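Local structure of mandelate racemase/muconate lactonizing protein (Dickeya dadantii, 4IHC) at residues R228-L233 with I241-D246; Q267-E272 with F371-Y376; I215-E220 with H248-P253. The protein dehydrates D-mannonate and D-gluconate with low activity to 2-dehydro-3-deoxy-D-gluconate, using one magnesium ion per subunit, though neither acid sugar appears to be its physiological substrate. All blocks are in the same frame, centred on the assembly; numbering follows the deposited sequence.

Contact 1. Residues R228-L233 with I241-D246; sequences RLFEHL and IEFIHD. With MG (magnesium ion), chain I.
Phe230 of helix 219-237 pushes its ring between Phe243 and His245, two residues on the helix-facing side of strand 242-246, and makes an aromatic cluster with them. Toward His245 the pairing is an offset edge-to-face one: the CE2-CZ rim of Phe230 points at the imidazole face, the planes 80° apart and the centroids 5.5 Å apart, while Phe230 CZ also touches His245 CB at 3.6 Å. Toward Phe243 the rings are oblique, with planes at 48°; Phe243 CD2 sits at the edge of the Phe230 ring, 3.6 Å from Phe230 CD1. Aliphatic packing adds Leu233, one helical turn on, whose CB lies 3.6 Å from Phe243 CE2. With CG anti to the backbone N (chi1 -177°), His245 brings its imidazole to the CE2-CZ rim of Phe230. Polar bonds fix the imidazole from outside the two segments, ND1 at the carbonyl of Cys176 and NE2 at the hydroxyl of Tyr222. At the strand's end Asp246 OD2 binds magnesium at 2.0 Å, and OD1 accepts from a metal-bound water at 2.8 Å. Helix and strand run nearly antiparallel, as expected of neighbouring elements in a beta/alpha barrel. The chemistry divides accordingly: the helix is joined to the strand by apolar and aromatic contacts, with the buried imidazole satisfied at both nitrogens, while the strand's last carboxylate serves the metal.

Contact 2. Residues Q267-E272 with F371-Y376; sequences QLFYLE and FGIQEY. With MG (magnesium ion), chain I.
Ile373 sets its CG2 methyl against two aromatic rings, those of Phe269 and Tyr270, meeting both obliquely. Phe269 CE2 is 3.7 Å from Ile373 CG2, and Tyr270 CE2 lies 3.8 Å from the same methyl. The two consecutive residues reach it with different first torsions: Phe269 has CG anti to its backbone N (chi1 -176°), while Tyr270 has CG between N and the carbonyl carbon (chi1 63°). The edge of the Phe269 ring also approaches the backbone, with CZ 4.0 Å from Gly372 O near the ring plane. The phenol of Tyr270 reaches past the isoleucine to the hydroxyl of Tyr148 on strand 145-153, and the ring of Tyr317 meets both Phe269 and Tyr270. The contact thus crosses the barrel interior near the N-terminal ends of strands 270-272 and 374-375, which are not neighbours in the sheet. Further along, Glu272 extends beyond CG and puts OE2 1.9 Å from magnesium. Glu375 also points toward the opposing segment, but Glu272 OE1 and Glu375 OE2 remain 5.7 Å apart. Arg319 NH2 joins the two carboxylates, hydrogen-bonding Glu272 and forming a salt bridge with Glu375; His150 holds the other oxygen of Glu375. An apolar layer of isoleucine and aromatic rings therefore gives way to a polar layer of carboxylates, arginine and histidine, in which Glu272 is a metal ligand and Glu375 is, by similarity, a substrate-binding residue.

Contact 3. Residues I215-E220 with H248-P253; sequences IYFDPE and HERVTP
Phe217 has CG between its backbone N and carbonyl carbon (chi1 70°), and Arg250 bends at chi2 (-63°) before running straight at chi3; together these torsions bring the guanidinium over one face of the phenyl ring. It arrives edge-on, the two planes 81° apart, with NH1 above the ring centre and 3.3 Å from Phe217 CD1. This is a cation-pi contact: Arg250 CZ stands 4.5 Å from the ring centroid, almost on the ring normal. Arg250 CD adds a CH-pi contact to the same face. A water accepts from Arg250 NH1 (3.0 Å) and donates to Ile215 O, so NH1 meets both the ring face and one bridging water. Beyond the two segments, Arg250 NE forms a salt bridge with the C-terminal carboxylate of Pro440. Backbone and aliphatic packing continue the contact: Arg250 O lies 3.4 Å from Pro219 CB and also meets the edge of the Phe217 ring in its plane, while Val251 CG1 rests 4.2 Å from Pro219 CB. Asp218 is the N-cap of helix 219-237, with a weak bond from Glu220 N to its OD1. Pro219 follows in the first turn. The arrangement joins the start of a barrel helix to the loop after strand 242-246, at the C-terminal end of the strands of an enolase-superfamily barrel, where the active site lies and His248 is, by similarity, a proton donor/acceptor.

Contacts 1 and 2 share a sheet through strands 242-246 and 270-272, parallel neighbours in it, with Phe243 O 2.7 Å from Phe269 N, a probable hydrogen bond. The C-terminal ends of these strands supply two of the three protein ligands of the magnesium ion, Asp246 OD2 and Glu272 OE2, which lie 2.8 Å apart; Glu298 is the third, and both metal-bound waters are shared. The centres of contacts 1 and 2 are about 12 Å apart. The centre of contact 3 lies about 18 Å from that of contact 1, which it encloses along the chain: both use helix 219-237, and segment 248-253 follows strand 242-246 closely. The side chain of Arg250 in contact 3 is about 10 Å from magnesium.

Contact 1. Residues R228-L233 with I241-D246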
loop_
_atom_site.group_PDB
_atom_site.type_symbol
_atom_site.label_atom_id
_atom_site.label_comp_id
_atom_site.label_asym_id
_atom_site.label_seq_id
_atom_site.Cartn_x
_atom_site.Cartn_y
_atom_site.Cartn_z
ATOM N N ARG A 228 24.883 16.616 -22.105
ATOM C CA ARG A 228 26.017 16.976 -22.931
ATOM C C ARG A 228 27.037 17.805 -22.109
ATOM O O ARG A 228 28.218 17.603 -22.192
ATOM C CB ARG A 228 25.601 17.789 -24.165
ATOM C CG ARG A 228 24.345 17.354 -24.933
ATOM C CD ARG A 228 24.145 17.968 -26.373
ATOM N NE ARG A 228 23.842 19.416 -26.402
ATOM C CZ ARG A 228 22.613 19.950 -26.515
ATOM N NH1 ARG A 228 21.568 19.177 -26.637
ATOM N NH2 ARG A 228 22.428 21.253 -26.530
ATOM N N LEU A 229 26.515 18.726 -21.312
ATOM C CA LEU A 229 27.365 19.554 -20.472
ATOM C C LEU A 229 28.162 18.748 -19.465
ATOM O O LEU A 229 29.362 18.957 -19.290
ATOM C CB LEU A 229 26.535 20.648 -19.800
ATOM C CG LEU A 229 27.118 21.292 -18.556
ATOM C CD1 LEU A 229 28.230 22.275 -18.905
ATOM C CD2 LEU A 229 26.019 21.964 -17.741
ATOM N N PHE A 230 27.516 17.800 -18.802
ATOM C CA PHE A 230 28.227 17.021 -17.799
ATOM C C PHE A 230 29.177 16.005 -18.383
ATOM O O PHE A 230 30.186 15.691 -17.767
ATOM C CB PHE A 230 27.258 16.423 -16.786
ATOM C CG PHE A 230 26.774 17.451 -15.842
ATOM C CD1 PHE A 230 27.641 17.957 -14.875
ATOM C CD2 PHE A 230 25.526 18.019 -15.983
ATOM C CE1 PHE A 230 27.235 18.962 -14.024
ATOM C CE2 PHE A 230 25.116 19.030 -15.131
ATOM C CZ PHE A 230 25.967 19.493 -14.153
ATOM N N GLU A 231 28.875 15.517 -19.583
ATOM C CA GLU A 231 29.807 14.625 -20.263
ATOM C C GLU A 231 31.101 15.389 -20.586
ATOM O O GLU A 231 32.199 14.856 -20.469
ATOM C CB GLU A 231 29.182 14.045 -21.534
ATOM C CG GLU A 231 30.049 12.983 -22.195
ATOM C CD GLU A 231 29.635 12.688 -23.626
ATOM O OE1 GLU A 231 30.526 12.444 -24.464
ATOM O OE2 GLU A 231 28.420 12.704 -23.917
ATOM N N HIS A 232 30.965 16.649 -20.973
ATOM C CA HIS A 232 32.140 17.466 -21.238
ATOM C C HIS A 232 32.917 17.717 -19.934
ATOM O O HIS A 232 34.099 17.368 -19.825
ATOM C CB HIS A 232 31.740 18.760 -21.962
ATOM C CG HIS A 232 32.795 19.827 -21.940
ATOM N ND1 HIS A 232 33.804 19.902 -22.877
ATOM C CD2 HIS A 232 32.988 20.872 -21.098
ATOM C CE1 HIS A 232 34.579 20.939 -22.607
ATOM N NE2 HIS A 232 34.106 21.545 -21.532
ATOM N N LEU A 233 32.253 18.280 -18.927
ATOM C CA LEU A 233 32.924 18.526 -17.658
ATOM C C LEU A 233 33.684 17.292 -17.148
ATOM O O LEU A 233 34.852 17.398 -16.766
ATOM C CB LEU A 233 31.952 19.057 -16.593
ATOM C CG LEU A 233 31.236 20.363 -16.950
ATOM C CD1 LEU A 233 30.178 20.737 -15.927
ATOM C CD2 LEU A 233 32.251 21.486 -17.141
ATOM N N ILE A 241 36.198 16.149 -8.521
ATOM C CA ILE A 241 35.381 17.303 -8.246
ATOM C C ILE A 241 33.912 16.878 -8.091
ATOM O O ILE A 241 33.441 15.980 -8.790
ATOM C CB ILE A 241 35.565 18.348 -9.377
ATOM C CG1 ILE A 241 34.800 19.633 -9.067
ATOM C CG2 ILE A 241 35.126 17.788 -10.713
ATOM C CD1 ILE A 241 35.457 20.454 -7.990
ATOM N N GLU A 242 33.205 17.497 -7.151
ATOM C CA GLU A 242 31.805 17.169 -6.915
ATOM C C GLU A 242 30.947 18.199 -7.629
ATOM O O GLU A 242 31.252 19.387 -7.572
ATOM C CB GLU A 242 31.511 17.188 -5.423
ATOM C CG GLU A 242 32.258 16.105 -4.652
ATOM C CD GLU A 242 31.840 14.676 -5.026
ATOM O OE1 GLU A 242 30.680 14.446 -5.459
ATOM O OE2 GLU A 242 32.685 13.764 -4.887
ATOM N N PHE A 243 29.891 17.748 -8.298
ATOM C CA PHE A 243 29.094 18.619 -9.171
ATOM C C PHE A 243 27.704 18.644 -8.661
ATOM O O PHE A 243 27.157 17.606 -8.333
ATOM C CB PHE A 243 28.977 18.078 -10.606
ATOM C CG PHE A 243 30.237 18.185 -11.417
ATOM C CD1 PHE A 243 31.226 19.101 -11.083
ATOM C CD2 PHE A 243 30.400 17.414 -12.557
ATOM C CE1 PHE A 243 32.374 19.219 -11.847
ATOM C CE2 PHE A 243 31.549 17.529 -13.327
ATOM C CZ PHE A 243 32.540 18.430 -12.970
ATOM N N ILE A 244 27.119 19.831 -8.666
ATOM C CA ILE A 244 25.725 19.997 -8.315
ATOM C C ILE A 244 25.016 20.671 -9.505
ATOM O O ILE A 244 25.557 21.600 -10.069
ATOM C CB ILE A 244 25.644 20.885 -7.092
ATOM C CG1 ILE A 244 25.921 20.037 -5.843
ATOM C CG2 ILE A 244 24.306 21.625 -7.024
ATOM C CD1 ILE A 244 26.187 20.863 -4.611
ATOM N N HIS A 245 23.825 20.207 -9.890
ATOM C CA HIS A 245 23.058 20.911 -10.917
ATOM C C HIS A 245 21.670 21.226 -10.383
ATOM O O HIS A 245 21.046 20.374 -9.768
ATOM C CB HIS A 245 22.943 20.069 -12.197
ATOM C CG HIS A 245 22.225 20.767 -13.305
ATOM N ND1 HIS A 245 22.757 21.862 -13.962
ATOM C CD2 HIS A 245 21.009 20.537 -13.872
ATOM C CE1 HIS A 245 21.889 22.290 -14.870
ATOM N NE2 HIS A 245 20.831 21.493 -14.852
ATOM N N ASP A 246 21.202 22.444 -10.640
ATOM C CA ASP A 246 19.889 22.923 -10.208
ATOM C C ASP A 246 18.884 22.990 -11.352
ATOM O O ASP A 246 18.991 23.849 -12.226
ATOM C CB ASP A 246 20.052 24.335 -9.630
ATOM C CG ASP A 246 18.925 24.727 -8.674
ATOM O OD1 ASP A 246 17.807 24.167 -8.775
ATOM O OD2 ASP A 246 19.145 25.641 -7.838
HETATM MG MG MG I . 18.106 26.221 -6.203
HETATM O O HOH W 1 16.340 25.471 -6.816
HETATM O O HOH W 2 17.702 27.891 -6.899
#

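Contact 2. Residues Q267-E272 with F371-Y376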
loop_
_atom_site.group_PDB
_atom_site.type_symbol
_atom_site.label_atom_id
_atom_site.label_comp_id
_atom_site.label_asym_id
_atom_site.label_seq_id
_atom_site.Cartn_x
_atom_site.Cartn_y
_atom_site.Cartn_z
ATOM N N GLN A 267 27.535 11.105 -12.051
ATOM C CA GLN A 267 27.644 11.056 -10.600
ATOM C C GLN A 267 27.619 12.421 -9.907
ATOM O O GLN A 267 28.565 12.804 -9.209
ATOM C CB GLN A 267 28.873 10.229 -10.197
ATOM C CG GLN A 267 28.662 8.763 -10.581
ATOM C CD GLN A 267 29.874 7.898 -10.357
ATOM O OE1 GLN A 267 30.005 7.263 -9.316
ATOM N NE2 GLN A 267 30.768 7.863 -11.338
ATOM N N LEU A 268 26.521 13.140 -10.086
ATOM C CA LEU A 268 26.320 14.393 -9.376
ATOM C C LEU A 268 26.285 14.165 -7.883
ATOM O O LEU A 268 25.895 13.108 -7.413
ATOM C CB LEU A 268 25.030 15.111 -9.813
ATOM C CG LEU A 268 24.807 15.375 -11.309
ATOM C CD1 LEU A 268 23.738 16.436 -11.521
ATOM C CD2 LEU A 268 26.060 15.768 -12.056
ATOM N N PHE A 269 26.713 15.181 -7.139
ATOM C CA PHE A 269 26.555 15.198 -5.694
ATOM C C PHE A 269 25.060 15.305 -5.366
ATOM O O PHE A 269 24.547 14.606 -4.463
ATOM C CB PHE A 269 27.335 16.372 -5.104
ATOM C CG PHE A 269 27.305 16.415 -3.614
ATOM C CD1 PHE A 269 28.151 15.601 -2.868
ATOM C CD2 PHE A 269 26.438 17.266 -2.950
ATOM C CE1 PHE A 269 28.108 15.631 -1.481
ATOM C CE2 PHE A 269 26.385 17.282 -1.567
ATOM C CZ PHE A 269 27.245 16.485 -0.837
ATOM N N TYR A 270 24.380 16.216 -6.065
ATOM C CA TYR A 270 22.922 16.167 -6.145
ATOM C C TYR A 270 22.297 16.956 -7.284
ATOM O O TYR A 270 22.828 17.964 -7.716
ATOM C CB TYR A 270 22.249 16.516 -4.823
ATOM C CG TYR A 270 22.443 17.910 -4.228
ATOM C CD1 TYR A 270 22.032 19.065 -4.894
ATOM C CD2 TYR A 270 22.934 18.053 -2.923
ATOM C CE1 TYR A 270 22.174 20.343 -4.306
ATOM C CE2 TYR A 270 23.051 19.302 -2.331
ATOM C CZ TYR A 270 22.669 20.443 -3.021
ATOM O OH TYR A 270 22.793 21.666 -2.397
ATOM N N LEU A 271 21.163 16.458 -7.763
ATOM C CA LEU A 271 20.318 17.159 -8.702
ATOM C C LEU A 271 19.202 17.868 -7.914
ATOM O O LEU A 271 18.446 17.214 -7.197
ATOM C CB LEU A 271 19.735 16.153 -9.691
ATOM C CG LEU A 271 18.821 16.687 -10.816
ATOM C CD1 LEU A 271 19.580 17.641 -11.714
ATOM C CD2 LEU A 271 18.261 15.541 -11.650
ATOM N N GLU A 272 19.115 19.189 -8.050
ATOM C CA GLU A 272 18.302 20.004 -7.167
ATOM C C GLU A 272 16.979 20.427 -7.797
ATOM O O GLU A 272 16.934 20.772 -8.980
ATOM C CB GLU A 272 19.101 21.249 -6.754
ATOM C CG GLU A 272 18.273 22.313 -6.077
ATOM C CD GLU A 272 19.112 23.480 -5.613
ATOM O OE1 GLU A 272 20.342 23.303 -5.477
ATOM O OE2 GLU A 272 18.540 24.569 -5.375
ATOM N N PHE A 371 24.867 16.782 8.554
ATOM C CA PHE A 371 25.223 17.864 7.634
ATOM C C PHE A 371 25.642 17.282 6.288
ATOM O O PHE A 371 26.399 16.326 6.238
ATOM C CB PHE A 371 26.419 18.684 8.202
ATOM C CG PHE A 371 27.110 19.551 7.169
ATOM C CD1 PHE A 371 26.581 20.776 6.803
ATOM C CD2 PHE A 371 28.285 19.120 6.547
ATOM C CE1 PHE A 371 27.207 21.583 5.837
ATOM C CE2 PHE A 371 28.928 19.922 5.588
ATOM C CZ PHE A 371 28.384 21.166 5.238
ATOM N N GLY A 372 25.136 17.841 5.202
ATOM C CA GLY A 372 25.561 17.413 3.865
ATOM C C GLY A 372 26.519 18.366 3.165
ATOM O O GLY A 372 27.648 18.013 2.860
ATOM N N ILE A 373 26.057 19.570 2.864
ATOM C CA ILE A 373 26.908 20.554 2.236
ATOM C C ILE A 373 26.389 21.964 2.533
ATOM O O ILE A 373 25.222 22.158 2.943
ATOM C CB ILE A 373 27.060 20.300 0.699
ATOM C CG1 ILE A 373 28.262 21.063 0.159
ATOM C CG2 ILE A 373 25.786 20.640 -0.069
ATOM C CD1 ILE A 373 29.598 20.497 0.632
ATOM N N GLN A 374 27.267 22.953 2.411
ATOM C CA GLN A 374 26.820 24.351 2.567
ATOM C C GLN A 374 27.110 25.198 1.352
ATOM O O GLN A 374 28.242 25.566 1.077
ATOM C CB GLN A 374 27.372 25.020 3.830
ATOM C CG GLN A 374 26.784 26.416 4.116
ATOM C CD GLN A 374 25.254 26.426 4.261
ATOM O OE1 GLN A 374 24.532 27.004 3.428
ATOM N NE2 GLN A 374 24.754 25.811 5.328
ATOM N N GLU A 375 26.060 25.515 0.620
ATOM C CA GLU A 375 26.160 26.491 -0.438
ATOM C C GLU A 375 26.612 27.826 0.126
ATOM O O GLU A 375 26.145 28.267 1.172
ATOM C CB GLU A 375 24.796 26.654 -1.121
ATOM C CG GLU A 375 24.723 27.719 -2.198
ATOM C CD GLU A 375 23.318 27.780 -2.793
ATOM O OE1 GLU A 375 22.313 27.556 -2.059
ATOM O OE2 GLU A 375 23.205 28.012 -4.005
ATOM N N TYR A 376 27.518 28.479 -0.587
ATOM C CA TYR A 376 28.077 29.738 -0.120
ATOM C C TYR A 376 28.178 30.734 -1.269
ATOM O O TYR A 376 28.644 30.396 -2.355
ATOM C CB TYR A 376 29.453 29.520 0.497
ATOM C CG TYR A 376 29.948 30.777 1.131
ATOM C CD1 TYR A 376 29.293 31.321 2.259
ATOM C CD2 TYR A 376 31.033 31.455 0.611
ATOM C CE1 TYR A 376 29.740 32.500 2.830
ATOM C CE2 TYR A 376 31.476 32.634 1.166
ATOM C CZ TYR A 376 30.832 33.153 2.275
ATOM O OH TYR A 376 31.290 34.332 2.819
HETATM MG MG MG I . 18.106 26.221 -6.203
HETATM O O HOH W 2 17.702 27.891 -6.899
HETATM O O HOH W 1 16.340 25.471 -6.816
#

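Contact 3. Residues I215-E220 with H248-P253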
loop_
_atom_site.group_PDB
_atom_site.type_symbol
_atom_site.label_atom_id
_atom_site.label_comp_id
_atom_site.label_asym_id
_atom_site.label_seq_id
_atom_site.Cartn_x
_atom_site.Cartn_y
_atom_site.Cartn_z
ATOM N N ILE A 215 10.543 36.805 -19.521
ATOM C CA ILE A 215 11.839 36.207 -19.810
ATOM C C ILE A 215 11.638 34.814 -20.395
ATOM O O ILE A 215 11.252 33.868 -19.697
ATOM C CB ILE A 215 12.757 36.137 -18.572
ATOM C CG1 ILE A 215 12.972 37.537 -17.989
ATOM C CG2 ILE A 215 14.089 35.514 -18.949
ATOM C CD1 ILE A 215 13.620 38.518 -18.947
ATOM N N TYR A 216 11.913 34.701 -21.685
ATOM C CA TYR A 216 11.658 33.470 -22.421
ATOM C C TYR A 216 12.742 32.396 -22.285
ATOM O O TYR A 216 13.934 32.681 -22.322
ATOM C CB TYR A 216 11.352 33.805 -23.886
ATOM C CG TYR A 216 9.900 34.232 -24.084
ATOM C CD1 TYR A 216 9.499 35.526 -23.775
ATOM C CD2 TYR A 216 8.949 33.354 -24.569
ATOM C CE1 TYR A 216 8.199 35.934 -23.955
ATOM C CE2 TYR A 216 7.630 33.765 -24.755
ATOM C CZ TYR A 216 7.271 35.050 -24.440
ATOM O OH TYR A 216 5.981 35.494 -24.577
ATOM N N PHE A 217 12.310 31.151 -22.128
ATOM C CA PHE A 217 13.231 30.039 -22.027
ATOM C C PHE A 217 12.643 28.861 -22.824
ATOM O O PHE A 217 11.519 28.940 -23.304
ATOM C CB PHE A 217 13.537 29.680 -20.551
ATOM C CG PHE A 217 12.381 29.064 -19.797
ATOM C CD1 PHE A 217 11.296 29.842 -19.371
ATOM C CD2 PHE A 217 12.382 27.708 -19.487
ATOM C CE1 PHE A 217 10.236 29.267 -18.701
ATOM C CE2 PHE A 217 11.317 27.133 -18.806
ATOM C CZ PHE A 217 10.246 27.908 -18.406
ATOM N N ASP A 218 13.401 27.784 -22.991
ATOM C CA ASP A 218 12.900 26.640 -23.715
ATOM C C ASP A 218 13.296 25.391 -22.929
ATOM O O ASP A 218 14.441 24.941 -23.004
ATOM C CB ASP A 218 13.509 26.615 -25.106
ATOM C CG ASP A 218 12.975 25.479 -25.966
ATOM O OD1 ASP A 218 12.476 24.470 -25.422
ATOM O OD2 ASP A 218 13.062 25.600 -27.201
ATOM N N PRO A 219 12.341 24.816 -22.175
ATOM C CA PRO A 219 12.660 23.694 -21.299
ATOM C C PRO A 219 13.169 22.456 -22.025
ATOM O O PRO A 219 14.005 21.742 -21.482
ATOM C CB PRO A 219 11.330 23.398 -20.591
ATOM C CG PRO A 219 10.277 24.044 -21.434
ATOM C CD PRO A 219 10.938 25.241 -22.051
ATOM N N GLU A 220 12.665 22.171 -23.221
ATOM C CA GLU A 220 13.135 20.981 -23.930
ATOM C C GLU A 220 14.586 21.133 -24.400
ATOM O O GLU A 220 15.373 20.194 -24.273
ATOM C CB GLU A 220 12.206 20.645 -25.097
ATOM C CG GLU A 220 10.863 20.092 -24.641
ATOM C CD GLU A 220 9.686 20.847 -25.240
ATOM O OE1 GLU A 220 9.740 22.097 -25.304
ATOM O OE2 GLU A 220 8.700 20.193 -25.640
ATOM N N HIS A 248 15.690 23.597 -10.826
ATOM C CA HIS A 248 14.979 24.825 -10.497
ATOM C C HIS A 248 13.539 24.792 -10.986
ATOM O O HIS A 248 13.039 25.810 -11.464
ATOM C CB HIS A 248 15.698 25.991 -11.169
ATOM C CG HIS A 248 15.567 27.292 -10.448
ATOM N ND1 HIS A 248 14.380 27.985 -10.369
ATOM C CD2 HIS A 248 16.489 28.054 -9.819
ATOM C CE1 HIS A 248 14.569 29.107 -9.700
ATOM N NE2 HIS A 248 15.840 29.173 -9.352
ATOM N N GLU A 249 12.898 23.621 -10.896
ATOM C CA GLU A 249 11.510 23.390 -11.345
ATOM C C GLU A 249 11.187 23.823 -12.809
ATOM O O GLU A 249 10.048 24.160 -13.118
ATOM C CB GLU A 249 10.500 24.007 -10.358
ATOM C CG GLU A 249 10.409 25.528 -10.472
ATOM C CD GLU A 249 9.579 26.184 -9.373
ATOM O OE1 GLU A 249 9.668 27.424 -9.203
ATOM O OE2 GLU A 249 8.831 25.472 -8.673
ATOM N N ARG A 250 12.160 23.773 -13.717
ATOM C CA ARG A 250 11.962 24.346 -15.067
ATOM C C ARG A 250 11.373 23.415 -16.124
ATOM O O ARG A 250 11.046 23.875 -17.219
ATOM C CB ARG A 250 13.271 24.913 -15.621
ATOM C CG ARG A 250 13.709 26.216 -14.982
ATOM C CD ARG A 250 12.707 27.330 -15.232
ATOM N NE ARG A 250 13.147 28.588 -14.625
ATOM C CZ ARG A 250 13.229 29.758 -15.248
ATOM N NH1 ARG A 250 12.873 29.873 -16.521
ATOM N NH2 ARG A 250 13.627 30.837 -14.579
ATOM N N VAL A 251 11.223 22.127 -15.804
ATOM C CA VAL A 251 10.764 21.137 -16.788
ATOM C C VAL A 251 9.589 20.311 -16.227
ATOM O O VAL A 251 9.337 20.322 -15.023
ATOM C CB VAL A 251 11.916 20.195 -17.180
ATOM C CG1 VAL A 251 13.094 20.990 -17.669
ATOM C CG2 VAL A 251 12.373 19.382 -15.966
ATOM N N THR A 252 8.860 19.616 -17.090
ATOM C CA THR A 252 7.768 18.751 -16.611
ATOM C C THR A 252 8.344 17.625 -15.740
ATOM O O THR A 252 9.513 17.304 -15.847
ATOM C CB THR A 252 6.985 18.140 -17.790
ATOM O OG1 THR A 252 7.786 17.144 -18.447
ATOM C CG2 THR A 252 6.592 19.239 -18.799
ATOM N N PRO A 253 7.533 17.039 -14.849
ATOM C CA PRO A 253 8.074 15.954 -14.040
ATOM C C PRO A 253 8.734 14.788 -14.798
ATOM O O PRO A 253 9.815 14.331 -14.396
ATOM C CB PRO A 253 6.846 15.485 -13.260
ATOM C CG PRO A 253 6.146 16.790 -13.002
ATOM C CD PRO A 253 6.214 17.470 -14.345
HETATM O O HOH W 3 13.313 32.436 -17.950
#